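PDB 2F3O: pyruvate formate-lyase 2 from Archaeoglobus fulgidus, which is of unknown function but belongs to the glycyl radical enzyme family, with pyruvate formate-lyase and glycerol dehydratase, and may act as a lyase. Local coordinates for residues S61-V65 with D302-N306; W308-I314 with L362-P367; P55-L59 with K215-E219. Residues are numbered along the deposited sequence.

Contact 1 (S61-V65 with D302-N306)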
loop_
_atom_site.group_PDB
_atom_site.type_symbol
_atom_site.label_atom_id
_atom_site.label_comp_id
_atom_site.label_asym_id
_atom_site.label_seq_id
_atom_site.Cartn_x
_atom_site.Cartn_y
_atom_site.Cartn_z
ATOM N N SER A 61 -26.972 -41.645 -26.847
ATOM C CA SER A 61 -25.904 -42.514 -26.353
ATOM C C SER A 61 -24.828 -41.788 -25.544
ATOM O O SER A 61 -23.714 -42.291 -25.411
ATOM C CB SER A 61 -25.272 -43.334 -27.496
ATOM O OG SER A 61 -26.243 -43.771 -28.447
ATOM N N GLU A 62 -25.181 -40.628 -24.986
ATOM C CA GLU A 62 -24.235 -39.795 -24.238
ATOM C C GLU A 62 -23.866 -40.316 -22.862
ATOM O O GLU A 62 -24.687 -40.897 -22.165
ATOM C CB GLU A 62 -24.735 -38.356 -24.125
ATOM C CG GLU A 62 -24.141 -37.459 -25.201
ATOM C CD GLU A 62 -24.611 -36.017 -25.131
ATOM O OE1 GLU A 62 -24.113 -35.214 -25.951
ATOM O OE2 GLU A 62 -25.468 -35.688 -24.274
ATOM N N LEU A 63 -22.613 -40.085 -22.495
ATOM C CA LEU A 63 -22.074 -40.402 -21.189
ATOM C C LEU A 63 -21.759 -39.123 -20.442
ATOM O O LEU A 63 -21.678 -39.111 -19.211
ATOM C CB LEU A 63 -20.789 -41.194 -21.335
ATOM C CG LEU A 63 -20.936 -42.595 -21.910
ATOM C CD1 LEU A 63 -19.652 -43.366 -21.667
ATOM C CD2 LEU A 63 -22.117 -43.310 -21.283
ATOM N N ILE A 64 -21.545 -38.053 -21.203
ATOM C CA ILE A 64 -21.300 -36.732 -20.644
ATOM C C ILE A 64 -22.398 -35.806 -21.172
ATOM O O ILE A 64 -22.612 -35.701 -22.387
ATOM C CB ILE A 64 -19.850 -36.217 -20.930
ATOM C CG1 ILE A 64 -18.914 -36.574 -19.784
ATOM C CG2 ILE A 64 -19.797 -34.718 -20.980
ATOM C CD1 ILE A 64 -18.428 -37.967 -19.779
ATOM N N VAL A 65 -23.134 -35.190 -20.250
ATOM C CA VAL A 65 -24.314 -34.401 -20.611
ATOM C C VAL A 65 -24.143 -32.926 -20.287
ATOM O O VAL A 65 -23.293 -32.539 -19.481
ATOM C CB VAL A 65 -25.612 -34.939 -19.932
ATOM C CG1 VAL A 65 -25.797 -36.388 -20.254
ATOM C CG2 VAL A 65 -25.558 -34.760 -18.430
ATOM N N ASP A 302 -14.340 -43.328 -24.736
ATOM C CA ASP A 302 -15.687 -42.884 -25.109
ATOM C C ASP A 302 -16.086 -41.652 -24.320
ATOM O O ASP A 302 -16.743 -40.752 -24.853
ATOM C CB ASP A 302 -16.724 -43.992 -24.860
ATOM C CG ASP A 302 -16.997 -44.868 -26.096
ATOM O OD1 ASP A 302 -16.654 -44.455 -27.236
ATOM O OD2 ASP A 302 -17.584 -45.968 -25.906
ATOM N N ILE A 303 -15.687 -41.634 -23.049
ATOM C CA ILE A 303 -15.891 -40.493 -22.155
ATOM C C ILE A 303 -15.229 -39.211 -22.708
ATOM O O ILE A 303 -15.870 -38.159 -22.826
ATOM C CB ILE A 303 -15.355 -40.829 -20.744
ATOM C CG1 ILE A 303 -16.290 -41.800 -20.016
ATOM C CG2 ILE A 303 -15.210 -39.615 -19.911
ATOM C CD1 ILE A 303 -15.693 -42.373 -18.747
ATOM N N LEU A 304 -13.966 -39.330 -23.108
ATOM C CA LEU A 304 -13.233 -38.210 -23.679
ATOM C C LEU A 304 -13.797 -37.821 -25.021
ATOM O O LEU A 304 -13.886 -36.635 -25.329
ATOM C CB LEU A 304 -11.760 -38.557 -23.818
ATOM C CG LEU A 304 -11.093 -38.786 -22.469
ATOM C CD1 LEU A 304 -9.795 -39.535 -22.646
ATOM C CD2 LEU A 304 -10.895 -37.465 -21.730
ATOM N N ALA A 305 -14.200 -38.819 -25.802
ATOM C CA ALA A 305 -14.823 -38.587 -27.106
ATOM C C ALA A 305 -16.078 -37.728 -27.005
ATOM O O ALA A 305 -16.272 -36.807 -27.807
ATOM C CB ALA A 305 -15.142 -39.908 -27.794
ATOM N N ASN A 306 -16.898 -38.031 -25.999
ATOM C CA ASN A 306 -18.119 -37.302 -25.725
ATOM C C ASN A 306 -17.878 -35.824 -25.425
ATOM O O ASN A 306 -18.614 -34.959 -25.906
ATOM C CB ASN A 306 -18.797 -37.937 -24.531
ATOM C CG ASN A 306 -20.285 -37.689 -24.504
ATOM O OD1 ASN A 306 -20.795 -36.636 -24.890
ATOM N ND2 ASN A 306 -20.996 -38.676 -24.045
#
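Segment 61-65 is an irregular loop that runs past one face of the helical segment 302-306. The backbones come close: the CA atoms of Ile64 and Asn306 lie 6.0 Å apart, and those of Leu63 and Ile303 6.3 Å. Leu63 and Ile64 both direct their CA-to-CB bonds at the helix. Ile64 CD1 packs on Ile303 CG2 at 3.6 Å, and Leu63 CD1 reaches Ile303 CG1 at 4.1 Å. Asn306 has the most surface covered. Its terminal amide lies against the backbone of Leu63 and Ile64, and Ile64 CB is 3.9 Å from Asn306 CG. The carboxylate of Glu62 turns elsewhere, to Lys310 and the backbone N of Leu59, and that of Asp302 forms a salt bridge with Arg5. The contact is buried and joins the loop after helix 39-53 to helix 297-310. Helix 250-267 packs on it through Trp251 and Trp258, which touch Ile64, and through Phe250 and Val254, which touch Ile303. Helix 5-11 and helix 227-241 also touch the loop.

Contact 2 (W308-I314 with L362-P367)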
loop_
_atom_site.group_PDB
_atom_site.type_symbol
_atom_site.label_atom_id
_atom_site.label_comp_id
_atom_site.label_asym_id
_atom_site.label_seq_id
_atom_site.Cartn_x
_atom_site.Cartn_y
_atom_site.Cartn_z
ATOM N N TRP A 308 -15.050 -34.021 -26.313
ATOM C CA TRP A 308 -14.565 -33.419 -27.545
ATOM C C TRP A 308 -15.727 -33.068 -28.445
ATOM O O TRP A 308 -15.823 -31.937 -28.919
ATOM C CB TRP A 308 -13.648 -34.380 -28.285
ATOM C CG TRP A 308 -12.149 -34.204 -28.121
ATOM C CD1 TRP A 308 -11.229 -34.125 -29.131
ATOM C CD2 TRP A 308 -11.396 -34.147 -26.896
ATOM N NE1 TRP A 308 -9.962 -33.987 -28.614
ATOM C CE2 TRP A 308 -10.035 -34.013 -27.249
ATOM C CE3 TRP A 308 -11.737 -34.189 -25.537
ATOM C CZ2 TRP A 308 -9.028 -33.919 -26.301
ATOM C CZ3 TRP A 308 -10.732 -34.092 -24.596
ATOM C CH2 TRP A 308 -9.395 -33.962 -24.980
ATOM N N ILE A 309 -16.629 -34.030 -28.636
ATOM C CA ILE A 309 -17.791 -33.854 -29.518
ATOM C C ILE A 309 -18.750 -32.754 -29.046
ATOM O O ILE A 309 -19.315 -32.012 -29.865
ATOM C CB ILE A 309 -18.548 -35.209 -29.766
ATOM C CG1 ILE A 309 -17.706 -36.136 -30.635
ATOM C CG2 ILE A 309 -19.889 -35.009 -30.473
ATOM C CD1 ILE A 309 -18.350 -37.446 -30.929
ATOM N N LYS A 310 -18.898 -32.608 -27.733
ATOM C CA LYS A 310 -19.821 -31.601 -27.226
ATOM C C LYS A 310 -19.377 -30.169 -27.469
ATOM O O LYS A 310 -20.222 -29.323 -27.703
ATOM C CB LYS A 310 -20.218 -31.854 -25.772
ATOM C CG LYS A 310 -21.199 -33.009 -25.648
ATOM C CD LYS A 310 -21.987 -32.998 -24.359
ATOM C CE LYS A 310 -23.268 -32.214 -24.530
ATOM N NZ LYS A 310 -24.400 -32.809 -23.775
ATOM N N THR A 311 -18.069 -29.906 -27.498
ATOM C CA THR A 311 -17.577 -28.545 -27.792
ATOM C C THR A 311 -17.871 -28.055 -29.217
ATOM O O THR A 311 -17.599 -26.903 -29.545
ATOM C CB THR A 311 -16.076 -28.375 -27.534
ATOM O OG1 THR A 311 -15.343 -28.893 -28.644
ATOM C CG2 THR A 311 -15.657 -29.087 -26.261
ATOM N N ASN A 312 -18.435 -28.925 -30.053
ATOM C CA ASN A 312 -18.889 -28.551 -31.388
ATOM C C ASN A 312 -20.308 -28.001 -31.421
ATOM O O ASN A 312 -20.803 -27.657 -32.488
ATOM C CB ASN A 312 -18.844 -29.754 -32.311
ATOM C CG ASN A 312 -17.452 -30.127 -32.707
ATOM O OD1 ASN A 312 -16.895 -29.565 -33.647
ATOM N ND2 ASN A 312 -16.883 -31.110 -32.010
ATOM N N GLU A 313 -20.968 -27.935 -30.269
ATOM C CA GLU A 313 -22.329 -27.430 -30.210
ATOM C C GLU A 313 -22.422 -25.918 -30.431
ATOM O O GLU A 313 -23.473 -25.416 -30.834
ATOM C CB GLU A 313 -23.025 -27.864 -28.914
ATOM C CG GLU A 313 -23.234 -29.364 -28.814
ATOM C CD GLU A 313 -23.770 -29.820 -27.454
ATOM O OE1 GLU A 313 -24.063 -28.961 -26.599
ATOM O OE2 GLU A 313 -23.905 -31.047 -27.242
ATOM N N ILE A 314 -21.339 -25.184 -30.187
ATOM C CA ILE A 314 -21.367 -23.751 -30.481
ATOM C C ILE A 314 -20.615 -23.336 -31.728
ATOM O O ILE A 314 -19.636 -23.930 -32.152
ATOM C CB ILE A 314 -20.983 -22.799 -29.297
ATOM C CG1 ILE A 314 -19.529 -22.969 -28.872
ATOM C CG2 ILE A 314 -21.905 -22.973 -28.132
ATOM C CD1 ILE A 314 -19.028 -21.824 -28.019
ATOM N N LEU A 362 -11.668 -38.241 -34.467
ATOM C CA LEU A 362 -12.831 -37.386 -34.615
ATOM C C LEU A 362 -12.727 -36.422 -35.769
ATOM O O LEU A 362 -13.698 -36.236 -36.483
ATOM C CB LEU A 362 -13.117 -36.620 -33.325
ATOM C CG LEU A 362 -14.293 -37.110 -32.473
ATOM C CD1 LEU A 362 -14.656 -38.535 -32.782
ATOM C CD2 LEU A 362 -14.039 -36.942 -30.981
ATOM N N ARG A 363 -11.557 -35.815 -35.943
ATOM C CA ARG A 363 -11.319 -34.798 -36.978
ATOM C C ARG A 363 -12.404 -33.751 -37.148
ATOM O O ARG A 363 -12.721 -33.384 -38.275
ATOM C CB ARG A 363 -11.037 -35.446 -38.323
ATOM C CG ARG A 363 -10.036 -36.520 -38.194
ATOM C CD ARG A 363 -9.323 -36.797 -39.466
ATOM N NE ARG A 363 -8.073 -37.492 -39.187
ATOM C CZ ARG A 363 -7.228 -37.891 -40.129
ATOM N NH1 ARG A 363 -7.510 -37.660 -41.401
ATOM N NH2 ARG A 363 -6.090 -38.483 -39.796
ATOM N N LEU A 364 -12.974 -33.291 -36.034
ATOM C CA LEU A 364 -14.011 -32.268 -36.057
ATOM C C LEU A 364 -13.380 -30.897 -35.882
ATOM O O LEU A 364 -12.205 -30.806 -35.510
ATOM C CB LEU A 364 -15.006 -32.516 -34.938
ATOM C CG LEU A 364 -15.694 -33.871 -34.992
ATOM C CD1 LEU A 364 -16.392 -34.151 -33.674
ATOM C CD2 LEU A 364 -16.685 -33.909 -36.153
ATOM N N ARG A 365 -14.154 -29.835 -36.114
ATOM C CA ARG A 365 -13.629 -28.471 -35.994
ATOM C C ARG A 365 -13.246 -28.093 -34.565
ATOM O O ARG A 365 -12.466 -27.162 -34.353
ATOM C CB ARG A 365 -14.609 -27.433 -36.560
ATOM C CG ARG A 365 -15.928 -27.324 -35.818
ATOM C CD ARG A 365 -16.796 -26.131 -36.280
ATOM N NE ARG A 365 -16.647 -24.917 -35.462
ATOM C CZ ARG A 365 -17.269 -24.695 -34.301
ATOM N NH1 ARG A 365 -18.069 -25.610 -33.777
ATOM N NH2 ARG A 365 -17.077 -23.561 -33.642
ATOM N N GLN A 366 -13.785 -28.817 -33.587
ATOM C CA GLN A 366 -13.610 -28.399 -32.215
ATOM C C GLN A 366 -13.541 -29.473 -31.142
ATOM O O GLN A 366 -14.415 -30.339 -31.069
ATOM C CB GLN A 366 -14.746 -27.453 -31.765
ATOM C CG GLN A 366 -14.690 -26.004 -32.215
ATOM C CD GLN A 366 -13.557 -25.214 -31.623
ATOM O OE1 GLN A 366 -13.108 -25.491 -30.530
ATOM N NE2 GLN A 366 -13.103 -24.200 -32.341
ATOM N N PRO A 367 -12.388 -29.570 -30.486
ATOM C CA PRO A 367 -11.843 -28.620 -29.549
ATOM C C PRO A 367 -10.579 -28.138 -30.285
ATOM O O PRO A 367 -10.132 -28.771 -31.249
ATOM C CB PRO A 367 -11.497 -29.468 -28.322
ATOM C CG PRO A 367 -11.674 -30.865 -28.739
ATOM C CD PRO A 367 -11.827 -30.900 -30.243
HETATM O O HOH W 1 -19.494 -27.826 -34.923
#
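Pro367 lies on the indole of Trp308. Its CG is 3.4 Å from the centroid of the five-membered ring and 15° off the normal, a CH-pi contact over the ring face. Beside it, Leu362 CD2 touches both Trp308 CB (3.7 Å) and Ile309 CG1 (3.8 Å). Leu364 CD1 meets Ile309 CG1 at 3.9 Å and extends the apolar patch. The polar part begins at Asn312. Its side-chain amide lies beside the backbone of Gln366, with Asn312 ND2 2.8 Å from Gln366 O and Asn312 OD1 3.2 Å from Gln366 N. Thr311 OG1 bonds back to Trp308 O (3.1 Å). At the edge, Arg365 NH1 donates to Ile314 O at 2.8 Å, and Arg365 NH2 makes a weak bond to the same oxygen at 3.0 Å. Arg365 NH2 also bonds to Gln329 O. A water bridges Arg365 NH1 (2.9 Å) and Asn312 O (2.8 Å). The apolar groups thus pack on the helical residues Trp308 and Ile309, while Arg365 holds the chain at Ile314, just after the type I turn Lys310-Glu313. Between these segments the guanidinium relies on main-chain carbonyl and water, not on an ion pair.

Contact 3 (P55-L59 with K215-E219)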
loop_
_atom_site.group_PDB
_atom_site.type_symbol
_atom_site.label_atom_id
_atom_site.label_comp_id
_atom_site.label_asym_id
_atom_site.label_seq_id
_atom_site.Cartn_x
_atom_site.Cartn_y
_atom_site.Cartn_z
ATOM N N PRO A 55 -33.967 -24.885 -21.431
ATOM C CA PRO A 55 -34.262 -26.269 -21.829
ATOM C C PRO A 55 -33.003 -27.120 -21.923
ATOM O O PRO A 55 -32.011 -26.704 -22.513
ATOM C CB PRO A 55 -34.926 -26.118 -23.199
ATOM C CG PRO A 55 -35.484 -24.743 -23.204
ATOM C CD PRO A 55 -34.559 -23.905 -22.357
ATOM N N ILE A 56 -33.033 -28.281 -21.284
ATOM C CA ILE A 56 -31.886 -29.178 -21.269
ATOM C C ILE A 56 -32.239 -30.501 -21.949
ATOM O O ILE A 56 -33.408 -30.890 -21.994
ATOM C CB ILE A 56 -31.363 -29.429 -19.819
ATOM C CG1 ILE A 56 -32.406 -30.102 -18.929
ATOM C CG2 ILE A 56 -30.927 -28.137 -19.163
ATOM C CD1 ILE A 56 -31.822 -30.640 -17.643
ATOM N N GLN A 57 -31.242 -31.182 -22.502
ATOM C CA GLN A 57 -31.473 -32.504 -23.085
ATOM C C GLN A 57 -30.226 -33.374 -23.083
ATOM O O GLN A 57 -29.113 -32.897 -23.306
ATOM C CB GLN A 57 -32.049 -32.410 -24.499
ATOM C CG GLN A 57 -31.367 -31.390 -25.347
ATOM C CD GLN A 57 -31.966 -31.300 -26.719
ATOM O OE1 GLN A 57 -32.270 -30.206 -27.192
ATOM N NE2 GLN A 57 -32.150 -32.451 -27.373
ATOM N N ILE A 58 -30.431 -34.653 -22.800
ATOM C CA ILE A 58 -29.385 -35.651 -22.887
ATOM C C ILE A 58 -29.524 -36.228 -24.289
ATOM O O ILE A 58 -30.637 -36.386 -24.764
ATOM C CB ILE A 58 -29.598 -36.695 -21.784
ATOM C CG1 ILE A 58 -29.453 -36.010 -20.421
ATOM C CG2 ILE A 58 -28.662 -37.893 -21.932
ATOM C CD1 ILE A 58 -29.483 -36.945 -19.245
ATOM N N LEU A 59 -28.421 -36.482 -24.982
ATOM C CA LEU A 59 -28.517 -36.872 -26.395
ATOM C C LEU A 59 -28.248 -38.356 -26.636
ATOM O O LEU A 59 -27.946 -39.103 -25.697
ATOM C CB LEU A 59 -27.581 -36.036 -27.267
ATOM C CG LEU A 59 -27.685 -34.520 -27.197
ATOM C CD1 LEU A 59 -26.902 -33.923 -28.335
ATOM C CD2 LEU A 59 -29.131 -34.062 -27.251
ATOM N N LYS A 215 -31.967 -35.249 -12.805
ATOM C CA LYS A 215 -33.392 -35.544 -12.801
ATOM C C LYS A 215 -33.881 -35.986 -14.175
ATOM O O LYS A 215 -34.701 -36.893 -14.272
ATOM C CB LYS A 215 -34.170 -34.322 -12.298
ATOM C CG LYS A 215 -35.295 -34.617 -11.285
ATOM C CD LYS A 215 -34.924 -35.696 -10.228
ATOM C CE LYS A 215 -33.905 -35.209 -9.190
ATOM N NZ LYS A 215 -34.118 -33.771 -8.862
ATOM N N LEU A 216 -33.359 -35.356 -15.227
ATOM C CA LEU A 216 -33.667 -35.747 -16.599
ATOM C C LEU A 216 -33.129 -37.148 -16.882
ATOM O O LEU A 216 -33.792 -37.933 -17.558
ATOM C CB LEU A 216 -33.057 -34.765 -17.606
ATOM C CG LEU A 216 -33.798 -34.351 -18.893
ATOM C CD1 LEU A 216 -32.874 -34.414 -20.087
ATOM C CD2 LEU A 216 -35.041 -35.172 -19.185
ATOM N N ALA A 217 -31.936 -37.452 -16.366
ATOM C CA ALA A 217 -31.322 -38.770 -16.520
ATOM C C ALA A 217 -32.138 -39.872 -15.858
ATOM O O ALA A 217 -32.224 -40.990 -16.363
ATOM C CB ALA A 217 -29.938 -38.762 -15.952
ATOM N N GLU A 218 -32.728 -39.540 -14.717
ATOM C CA GLU A 218 -33.575 -40.455 -13.976
ATOM C C GLU A 218 -34.898 -40.647 -14.721
ATOM O O GLU A 218 -35.429 -41.753 -14.805
ATOM C CB GLU A 218 -33.841 -39.853 -12.608
ATOM C CG GLU A 218 -33.864 -40.820 -11.480
ATOM C CD GLU A 218 -33.904 -40.087 -10.168
ATOM O OE1 GLU A 218 -34.734 -39.150 -10.020
ATOM O OE2 GLU A 218 -33.084 -40.428 -9.292
ATOM N N GLU A 219 -35.408 -39.552 -15.272
ATOM C CA GLU A 219 -36.650 -39.553 -16.028
ATOM C C GLU A 219 -36.537 -40.364 -17.336
ATOM O O GLU A 219 -37.497 -41.019 -17.760
ATOM C CB GLU A 219 -37.062 -38.102 -16.304
ATOM C CG GLU A 219 -38.447 -37.896 -16.872
ATOM C CD GLU A 219 -38.586 -36.533 -17.522
ATOM O OE1 GLU A 219 -38.597 -35.517 -16.785
ATOM O OE2 GLU A 219 -38.669 -36.481 -18.771
#
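Here an extended loop packs on a helix at the periphery of the glycyl radical enzyme fold, a beta/alpha barrel wrapped in helices. Segment 55-59 follows helix 39-53, and segment 215-219 is a piece of the long helix 190-221. The loop backbone is extended from Ile56 to Ile58. Ile56 and Ile58 therefore direct their CA-to-CB bonds toward the helix, while that of Gln57 points away. The two isoleucines form the walls of a shallow hollow, and the backbone around Gln57 is its floor. Leu216 is the bump that fills it. Its CD1 reaches the floor, 3.8 Å from Gln57 CA and 3.7 Å from Ile58 N. The same Leu216 CD1 touches one wall at Ile58 CG1 (3.8 Å). At the other wall the fit is looser, with Ile56 CD1 4.3 Å from Leu216 CB. A second, smaller fit runs the opposite way. Ile58 projects onto the helix at Ala217, where the short side chain leaves room for it.

The backbones stay well apart, with CA atoms 7.3 Å apart for Ile58 and Ala217 and 7.6 Å for Gln57 and Leu216. No hydrogen bond crosses the gap, and the buried area is a modest 197 Å². Tyr213, on the same helix, touches both isoleucines. Helix 227-241 covers another side: Arg228 and Leu232 touch Ile58, and Ile235 and Ala236 touch Ala217. Gln57, turned from the helix, bonds through its OE1 to the backbone N of Asn71. At the tip of the second fit, Ile58 CD1 sits 3.8 Å from both CA and CB of Ala217.

Overall arrangement
The three contacts lie on the same side of the chain's centre. Contacts 1 and 2 share helix 297-310, with centres 12 Å apart. They are tied by a salt bridge, Glu62 OE2 to Lys310 NZ at 3.1 Å. Contacts 1 and 3 share the loop after helix 39-53, with centres 14 Å apart, and meet where Val65 CG1 packs on Ile58 CG2 at 3.6 Å. Contacts 2 and 3 are about 21 Å apart, centre to centre. Contact 2 is nearest the chain's centre. The side chain of Gln366 is about 7 Å from a bound glycerol. Arg365 N makes a weak hydrogen bond to Tyr756 OH, four residues after Gly752, the predicted radical site; the radical itself is not present here.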